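Local coordinates for protein aldehyde dehydrogenase (Burkholderia vietnamiensis, PDB 5KF0) that probably catalyses the NAD(P)-dependent oxidation of aldehydes to carboxylic acids and binds NADPH in a four-chain assembly, at residues Pro445-Val449 and Asp450-Tyr454; Glu199-Glu203 and Thr204-Lys208; Pro334-Ser337 and Glu338-Arg342. All coordinates share one frame; numbering follows the deposited sequence. Where two conformers were deposited one is given.

In the fold
From the N terminus, contact 2 comes first: Glu199-Lys208 turns the chain out of helix 192-202 towards strand 211-213, an outermost strand of the six-stranded sheet of the coenzyme-binding part. Contact 3 follows at Pro334-Arg342, where the loop after helix 306-319 enters helix 338-353 and packs on strand 368-375 of the other large sheet. Contact 1, at Pro445-Tyr454, lies on the passage between those sheets, from strand 438-441 to strand 461-462. Each is a local contact within one continuous stretch; they stand in series and none encloses or crosses another. Centres of contacts 2 and 3 are about 36 Å apart. Tyr454 touches NADPH, whereas the side chain of Ile336 is about 6 Å from it.

Contact 1. Residues Pro445-Val449 and Asp450-Tyr454; sequences PSFRV and DNMPY. With ACT (acetate ion), chain H.
Arg448 lies flat on Tyr454, its guanidinium plane only 18° from the plane of the phenol ring. The chain is extended (chi1 179°) and crosses the tyrosine side chain at about a right angle. CD is centred over the ring face, 3.8 Å from the Tyr454 centroid, while CZ comes to 3.2 Å from Tyr454 CD2. The adjoining backbone is also tightly turned. Val449 to Met452 form a type I beta turn closed by Met452 N on Val449 O, and the extended Met452 side chain carries SD to within 3.8 Å of Val449 CG1, where it accepts a weak, nearly straight bond from Val449 N. The turn belongs to the loop joining strands 438-441 and 461-462 of the aldehyde dehydrogenase fold, and Tyr454 reaches from it to the bound NADPH. Elsewhere the packing relaxes. Met452 SD stands obliquely to the Phe447 ring, 5.5 Å from its centroid, a distant Met-aromatic contact; that ring stacks instead on Tyr143 of the second subunit. Asp450 OD1 lies well out of the guanidinium plane, so no N-H of Arg448 points at it; Arg112, His170 and Asn166 bind the carboxylate. At the guanidinium rim, Arg448 NH1 donates to OXT of an acetate, probably from the crystallisation liquor, at 3.1 Å, and NE to a water 2.9 Å away that lies 2.7 Å from Met452 O. On the partly exposed side Asn451 ND2 bonds Asn133 O of the second subunit, but its buried OD1 has no polar partner in the model.

Contact 2. Residues Glu199-Glu203 and Thr204-Lys208; sequences EVLAE and TNLPK
The flat carbonyl group of Leu201 is approached by Thr204 from two directions: the hydroxyl OG1 lies in the carbonyl plane, whereas the backbone N sits well above one face, 57° out of plane. Both donate to the same oxygen, Thr204 OG1 at 2.8 Å from Leu201 O and Thr204 N at 3.0 Å from it. This double grip lies where the chain leaves helix 192-202, in a beta-alpha-beta crossover in which the helix links the parallel, neighbouring strands 182-185 and 211-213 of the coenzyme-binding sheet. A second flat group, the carboxylate of Glu203, is carried on a chain extended beyond CG to His79 and Arg83 of helix 70-86, and only its CB approaches Thr204.

The hydroxyl reaches the carbonyl because chi1 of Thr204 (72°) sets OG1 between the backbone N and the carbonyl carbon. Its methyl, CG2, is then placed beside the backbone N, where it comes to 3.9 Å from Val200 O. OG1 also accepts a weak bond from Leu206 N, closing an ST turn, so that one hydroxyl joins the last helical turn to the outgoing loop. A water lies near the same carbonyl and 3.0 Å from Thr204 O, within bonding distance of both oxygens.

Beyond the turn the chain bends so that Leu206 points back towards the helix. Leu201 and Leu206 are turned alike, each with CG anti to its carbonyl carbon, and both touch Phe211 of the edge strand; Cys80 flanks Leu201, while Val76, Leu68 and Met65 flank Leu206. Directly between the two leucines the touch is confined to their branch ends, with Leu201 CD2 4.0 Å from Leu206 CD1.

Contact 3. Residues Pro334-Ser337 and Glu338-Arg342; sequences PMIS and ESESR
Glu340 packs back against Ser337 and Ile336, the residues that lead into its own helix. Its CB lies 3.6 Å from Ser337 OG and faces the Ser337 carbonyl oxygen at a similar distance. One bond farther out, CG touches both Ser337 OG, at 3.5 Å, and Ile336 CG2, at 3.8 Å, so the side chains of Ile336 and Glu340 run alongside each other and point the same way. The turn about CB-CG (chi2 -58°) directs CD and the carboxylate off the loop; at the tip, OE1 pairs with Arg343, one turn further round the surface of the helix.

Ser337 occupies the N-cap position of helix 338-353. Its carbonyl oxygen receives Ser341 N at 3.1 Å, with the donor tilted 18° from the carbonyl plane. Its hydroxyl OG is within 3.0 Å of Ser339 OG in one conformer of Ser339, a pairing that stays doubtful because a second conformer exists.

Behind the cap, Met335 inserts from the buried side. Its SD lies 3.8 Å from Ser341 CA, and the bend at chi3 (65°) brings CE to 3.6 Å from Glu340 O. Phe369 of strand 368-375 covers both Met335 and Ser341, whose hydroxyl bonds Gly366 O, so the helix start is pinned to the strand region.

Chemically the contact divides in two, an apolar underside built on the methionine and a polar rim where acidic side chains sit in the first turn. Carboxylates of Glu338 and Glu340 near the positive end of the helix dipole would probably be favoured, and each also has an arginine close by, Arg342 only through a long salt bridge from Glu338.

Contact 1. Residues Pro445-Val449 and Asp450-Tyr454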
loop_
_atom_site.group_PDB
_atom_site.type_symbol
_atom_site.label_atom_id
_atom_site.label_comp_id
_atom_site.label_asym_id
_atom_site.label_seq_id
_atom_site.Cartn_x
_atom_site.Cartn_y
_atom_site.Cartn_z
ATOM N N PRO A 445 24.102 7.886 14.095
ATOM C CA PRO A 445 22.992 6.990 14.455
ATOM C C PRO A 445 21.996 7.628 15.400
ATOM O O PRO A 445 20.897 7.089 15.570
ATOM C CB PRO A 445 23.700 5.801 15.126
ATOM C CG PRO A 445 25.008 6.392 15.634
ATOM C CD PRO A 445 25.403 7.328 14.519
ATOM N N SER A 446 22.351 8.748 16.024
ATOM C CA SER A 446 21.518 9.388 17.034
ATOM C C SER A 446 20.296 10.095 16.455
ATOM O O SER A 446 19.507 10.637 17.240
ATOM C CB SER A 446 22.383 10.369 17.828
ATOM O OG SER A 446 23.606 9.740 18.173
ATOM N N PHE A 447 20.093 10.079 15.133
ATOM C CA PHE A 447 18.957 10.763 14.521
ATOM C C PHE A 447 17.702 9.892 14.552
ATOM O O PHE A 447 17.748 8.704 14.209
ATOM C CB PHE A 447 19.268 11.145 13.069
ATOM C CG PHE A 447 18.088 11.722 12.342
ATOM C CD1 PHE A 447 17.769 13.065 12.493
ATOM C CD2 PHE A 447 17.274 10.928 11.549
ATOM C CE1 PHE A 447 16.656 13.602 11.849
ATOM C CE2 PHE A 447 16.164 11.466 10.912
ATOM C CZ PHE A 447 15.868 12.802 11.060
ATOM N N ARG A 448 16.578 10.504 14.934
ATOM C CA ARG A 448 15.253 9.905 14.828
ATOM C C ARG A 448 14.240 11.001 14.521
ATOM O O ARG A 448 14.301 12.090 15.096
ATOM C CB ARG A 448 14.846 9.193 16.123
ATOM C CG ARG A 448 13.430 8.577 16.060
ATOM C CD ARG A 448 13.066 7.926 17.387
ATOM N NE ARG A 448 11.791 7.223 17.301
ATOM C CZ ARG A 448 11.235 6.562 18.310
ATOM N NH1 ARG A 448 11.814 6.556 19.511
ATOM N NH2 ARG A 448 10.100 5.904 18.116
ATOM N N VAL A 449 13.329 10.717 13.601
ATOM C CA VAL A 449 12.155 11.554 13.374
ATOM C C VAL A 449 10.932 10.691 13.662
ATOM O O VAL A 449 10.940 9.480 13.410
ATOM C CB VAL A 449 12.164 12.164 11.949
ATOM C CG1 VAL A 449 12.261 11.095 10.875
ATOM C CG2 VAL A 449 10.969 13.086 11.720
ATOM N N ASP A 450 9.894 11.292 14.249
ATOM C CA ASP A 450 8.980 10.459 15.023
ATOM C C ASP A 450 8.003 9.645 14.191
ATOM O O ASP A 450 7.342 8.765 14.753
ATOM C CB ASP A 450 8.248 11.329 16.044
ATOM C CG ASP A 450 9.194 11.838 17.109
ATOM O OD1 ASP A 450 9.741 10.998 17.849
ATOM O OD2 ASP A 450 9.412 13.062 17.191
ATOM N N ASN A 451 7.905 9.872 12.878
ATOM C CA ASN A 451 7.079 8.989 12.066
ATOM C C ASN A 451 7.825 7.760 11.562
ATOM O O ASN A 451 7.177 6.812 11.110
ATOM C CB ASN A 451 6.494 9.741 10.859
ATOM C CG ASN A 451 7.564 10.250 9.917
ATOM O OD1 ASN A 451 8.670 10.582 10.342
ATOM N ND2 ASN A 451 7.233 10.336 8.627
ATOM N N MET A 452 9.148 7.736 11.660
ATOM C CA MET A 452 9.895 6.682 10.989
ATOM C C MET A 452 9.821 5.376 11.781
ATOM O O MET A 452 9.698 5.390 13.011
ATOM C CB MET A 452 11.352 7.109 10.807
ATOM C CG MET A 452 12.269 6.888 12.016
ATOM S SD MET A 452 13.847 7.742 11.761
ATOM C CE MET A 452 14.968 6.760 12.758
ATOM N N PRO A 453 9.887 4.228 11.103
ATOM C CA PRO A 453 10.031 2.966 11.842
ATOM C C PRO A 453 11.307 3.009 12.676
ATOM O O PRO A 453 12.357 3.457 12.209
ATOM C CB PRO A 453 10.100 1.903 10.733
ATOM C CG PRO A 453 10.572 2.660 9.512
ATOM C CD PRO A 453 10.010 4.049 9.642
ATOM N N TYR A 454 11.205 2.593 13.939
ATOM C CA TYR A 454 12.338 2.748 14.843
ATOM C C TYR A 454 12.404 1.586 15.818
ATOM O O TYR A 454 11.420 1.291 16.504
ATOM C CB TYR A 454 12.233 4.070 15.614
ATOM C CG TYR A 454 13.335 4.224 16.625
ATOM C CD1 TYR A 454 14.606 4.604 16.222
ATOM C CD2 TYR A 454 13.118 3.958 17.973
ATOM C CE1 TYR A 454 15.632 4.746 17.133
ATOM C CE2 TYR A 454 14.152 4.100 18.902
ATOM C CZ TYR A 454 15.400 4.494 18.465
ATOM O OH TYR A 454 16.434 4.656 19.369
HETATM C C ACT H . 14.907 8.908 20.309
HETATM O O ACT H . 15.319 10.045 19.934
HETATM O OXT ACT H . 13.681 8.782 20.528
HETATM C CH3 ACT H . 15.818 7.735 20.488
HETATM O O HOH W 1 9.802 6.924 15.227
#

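Contact 2. Residues Glu199-Glu203 and Thr204-Lys208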
loop_
_atom_site.group_PDB
_atom_site.type_symbol
_atom_site.label_atom_id
_atom_site.label_comp_id
_atom_site.label_asym_id
_atom_site.label_seq_id
_atom_site.Cartn_x
_atom_site.Cartn_y
_atom_site.Cartn_z
ATOM N N GLU A 199 -2.869 14.440 33.044
ATOM C CA GLU A 199 -3.776 15.531 33.400
ATOM C C GLU A 199 -4.458 16.102 32.160
ATOM O O GLU A 199 -5.657 16.407 32.180
ATOM C CB GLU A 199 -2.998 16.621 34.133
ATOM C CG GLU A 199 -3.836 17.801 34.580
ATOM C CD GLU A 199 -2.970 19.007 34.921
ATOM O OE1 GLU A 199 -3.448 20.146 34.766
ATOM O OE2 GLU A 199 -1.802 18.810 35.319
ATOM N N VAL A 200 -3.698 16.247 31.072
ATOM C CA VAL A 200 -4.256 16.738 29.815
ATOM C C VAL A 200 -5.285 15.754 29.263
ATOM O O VAL A 200 -6.382 16.148 28.844
ATOM C CB VAL A 200 -3.123 17.017 28.812
ATOM C CG1 VAL A 200 -3.678 17.260 27.411
ATOM C CG2 VAL A 200 -2.320 18.231 29.282
ATOM N N LEU A 201 -4.953 14.456 29.254
ATOM C CA LEU A 201 -5.912 13.448 28.800
ATOM C C LEU A 201 -7.164 13.423 29.663
ATOM O O LEU A 201 -8.257 13.133 29.160
ATOM C CB LEU A 201 -5.263 12.062 28.796
ATOM C CG LEU A 201 -4.339 11.760 27.630
ATOM C CD1 LEU A 201 -3.588 10.464 27.903
ATOM C CD2 LEU A 201 -5.171 11.658 26.356
ATOM N N ALA A 202 -7.031 13.725 30.958
ATOM C CA ALA A 202 -8.179 13.722 31.854
ATOM C C ALA A 202 -9.184 14.814 31.519
ATOM O O ALA A 202 -10.341 14.727 31.951
ATOM C CB ALA A 202 -7.708 13.869 33.299
ATOM N N GLU A 203 -8.773 15.826 30.752
ATOM C CA GLU A 203 -9.670 16.876 30.290
ATOM C C GLU A 203 -10.568 16.431 29.144
ATOM O O GLU A 203 -11.517 17.154 28.818
ATOM C CB GLU A 203 -8.858 18.097 29.839
ATOM C CG GLU A 203 -7.944 18.673 30.924
ATOM C CD GLU A 203 -6.994 19.742 30.400
ATOM O OE1 GLU A 203 -6.909 19.938 29.168
ATOM O OE2 GLU A 203 -6.322 20.392 31.229
ATOM N N THR A 204 -10.293 15.280 28.530
ATOM C CA THR A 204 -11.040 14.859 27.355
ATOM C C THR A 204 -12.219 13.970 27.735
ATOM O O THR A 204 -12.356 13.514 28.871
ATOM C CB THR A 204 -10.152 14.102 26.368
ATOM O OG1 THR A 204 -9.842 12.809 26.902
ATOM C CG2 THR A 204 -8.874 14.869 26.083
ATOM N N ASN A 205 -13.049 13.691 26.729
ATOM C CA ASN A 205 -14.239 12.869 26.833
ATOM C C ASN A 205 -13.974 11.385 26.701
ATOM O O ASN A 205 -14.911 10.641 26.388
ATOM C CB ASN A 205 -15.249 13.294 25.764
ATOM C CG ASN A 205 -16.406 14.026 26.356
ATOM O OD1 ASN A 205 -17.510 14.017 25.814
ATOM N ND2 ASN A 205 -16.168 14.667 27.497
ATOM N N LEU A 206 -12.754 10.925 26.931
ATOM C CA LEU A 206 -12.474 9.506 26.777
ATOM C C LEU A 206 -13.325 8.683 27.737
ATOM O O LEU A 206 -13.581 9.117 28.869
ATOM C CB LEU A 206 -10.999 9.226 27.052
ATOM C CG LEU A 206 -10.035 9.653 25.959
ATOM C CD1 LEU A 206 -8.612 9.658 26.514
ATOM C CD2 LEU A 206 -10.162 8.700 24.772
ATOM N N PRO A 207 -13.760 7.486 27.335
ATOM C CA PRO A 207 -14.495 6.611 28.259
ATOM C C PRO A 207 -13.663 6.319 29.500
ATOM O O PRO A 207 -12.445 6.169 29.422
ATOM C CB PRO A 207 -14.729 5.339 27.434
ATOM C CG PRO A 207 -14.557 5.752 25.998
ATOM C CD PRO A 207 -13.585 6.891 26.000
ATOM N N LYS A 208 -14.329 6.237 30.654
ATOM C CA LYS A 208 -13.619 5.928 31.884
ATOM C C LYS A 208 -12.975 4.552 31.793
ATOM O O LYS A 208 -13.606 3.575 31.362
ATOM C CB LYS A 208 -14.564 5.990 33.083
ATOM C CG LYS A 208 -14.927 7.409 33.479
ATOM C CD LYS A 208 -13.755 8.371 33.295
ATOM C CE LYS A 208 -13.994 9.727 33.957
ATOM N NZ LYS A 208 -14.528 10.750 33.021
HETATM O O HOH W 2 -10.759 11.368 30.331
#

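Contact 3. Residues Pro334-Ser337 and Glu338-Arg342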
loop_
_atom_site.group_PDB
_atom_site.type_symbol
_atom_site.label_atom_id
_atom_site.label_comp_id
_atom_site.label_asym_id
_atom_site.label_seq_id
_atom_site.Cartn_x
_atom_site.Cartn_y
_atom_site.Cartn_z
ATOM N N PRO A 334 24.223 16.696 34.406
ATOM C CA PRO A 334 24.578 15.552 35.254
ATOM C C PRO A 334 24.100 14.237 34.666
ATOM O O PRO A 334 23.055 14.158 34.020
ATOM C CB PRO A 334 23.841 15.847 36.565
ATOM C CG PRO A 334 22.650 16.631 36.133
ATOM C CD PRO A 334 23.166 17.524 35.019
ATOM N N MET A 335 24.865 13.180 34.926
ATOM C CA MET A 335 24.297 11.855 34.717
ATOM C C MET A 335 23.190 11.616 35.746
ATOM O O MET A 335 23.052 12.345 36.735
ATOM C CB MET A 335 25.380 10.785 34.806
ATOM C CG MET A 335 26.365 10.847 33.644
ATOM S SD MET A 335 27.640 9.587 33.753
ATOM C CE MET A 335 26.642 8.091 33.577
ATOM N N ILE A 336 22.386 10.581 35.492
ATOM C CA ILE A 336 21.150 10.399 36.240
ATOM C C ILE A 336 21.396 10.082 37.708
ATOM O O ILE A 336 20.522 10.358 38.539
ATOM C CB ILE A 336 20.286 9.313 35.563
ATOM C CG1 ILE A 336 18.877 9.282 36.174
ATOM C CG2 ILE A 336 20.980 7.935 35.620
ATOM C CD1 ILE A 336 18.120 10.607 36.034
ATOM N N SER A 337 22.561 9.539 38.061
ATOM C CA SER A 337 22.881 9.280 39.462
ATOM C C SER A 337 24.382 9.092 39.617
ATOM O O SER A 337 25.088 8.764 38.657
ATOM C CB SER A 337 22.154 8.042 39.983
ATOM O OG SER A 337 22.656 6.879 39.345
ATOM N N GLU A 338 24.858 9.290 40.855
ATOM C CA GLU A 338 26.258 9.002 41.157
ATOM C C GLU A 338 26.598 7.537 40.906
ATOM O O GLU A 338 27.717 7.227 40.480
ATOM C CB GLU A 338 26.589 9.383 42.604
ATOM C CG GLU A 338 26.582 10.866 42.849
ATOM C CD GLU A 338 27.238 11.242 44.169
ATOM O OE1 GLU A 338 27.729 10.334 44.874
ATOM O OE2 GLU A 338 27.265 12.447 44.494
ATOM N N SER A 339 25.655 6.622 41.156
ATOM C CA SER A 339 25.957 5.212 40.933
ATOM C C SER A 339 26.156 4.918 39.449
ATOM O O SER A 339 27.016 4.105 39.088
ATOM C CB SER A 339 24.866 4.321 41.533
ATOM O OG SER A 339 23.601 4.554 40.946
ATOM N N GLU A 340 25.397 5.579 38.575
ATOM C CA GLU A 340 25.595 5.360 37.146
ATOM C C GLU A 340 26.901 5.983 36.674
ATOM O O GLU A 340 27.587 5.425 35.807
ATOM C CB GLU A 340 24.397 5.903 36.365
ATOM C CG GLU A 340 23.190 4.972 36.434
ATOM C CD GLU A 340 23.516 3.585 35.894
ATOM O OE1 GLU A 340 23.783 3.467 34.687
ATOM O OE2 GLU A 340 23.526 2.616 36.681
ATOM N N SER A 341 27.268 7.131 37.247
ATOM C CA SER A 341 28.559 7.734 36.942
ATOM C C SER A 341 29.700 6.823 37.378
ATOM O O SER A 341 30.677 6.643 36.642
ATOM C CB SER A 341 28.654 9.103 37.617
ATOM O OG SER A 341 29.879 9.726 37.307
ATOM N N ARG A 342 29.584 6.216 38.566
ATOM C CA ARG A 342 30.634 5.317 39.035
ATOM C C ARG A 342 30.731 4.062 38.178
ATOM O O ARG A 342 31.838 3.549 37.972
ATOM C CB ARG A 342 30.397 4.932 40.494
ATOM C CG ARG A 342 30.699 6.043 41.475
ATOM C CD ARG A 342 30.783 5.512 42.903
ATOM N NE ARG A 342 29.520 4.931 43.355
ATOM C CZ ARG A 342 28.514 5.636 43.865
ATOM N NH1 ARG A 342 28.616 6.953 43.979
ATOM N NH2 ARG A 342 27.403 5.028 44.257
#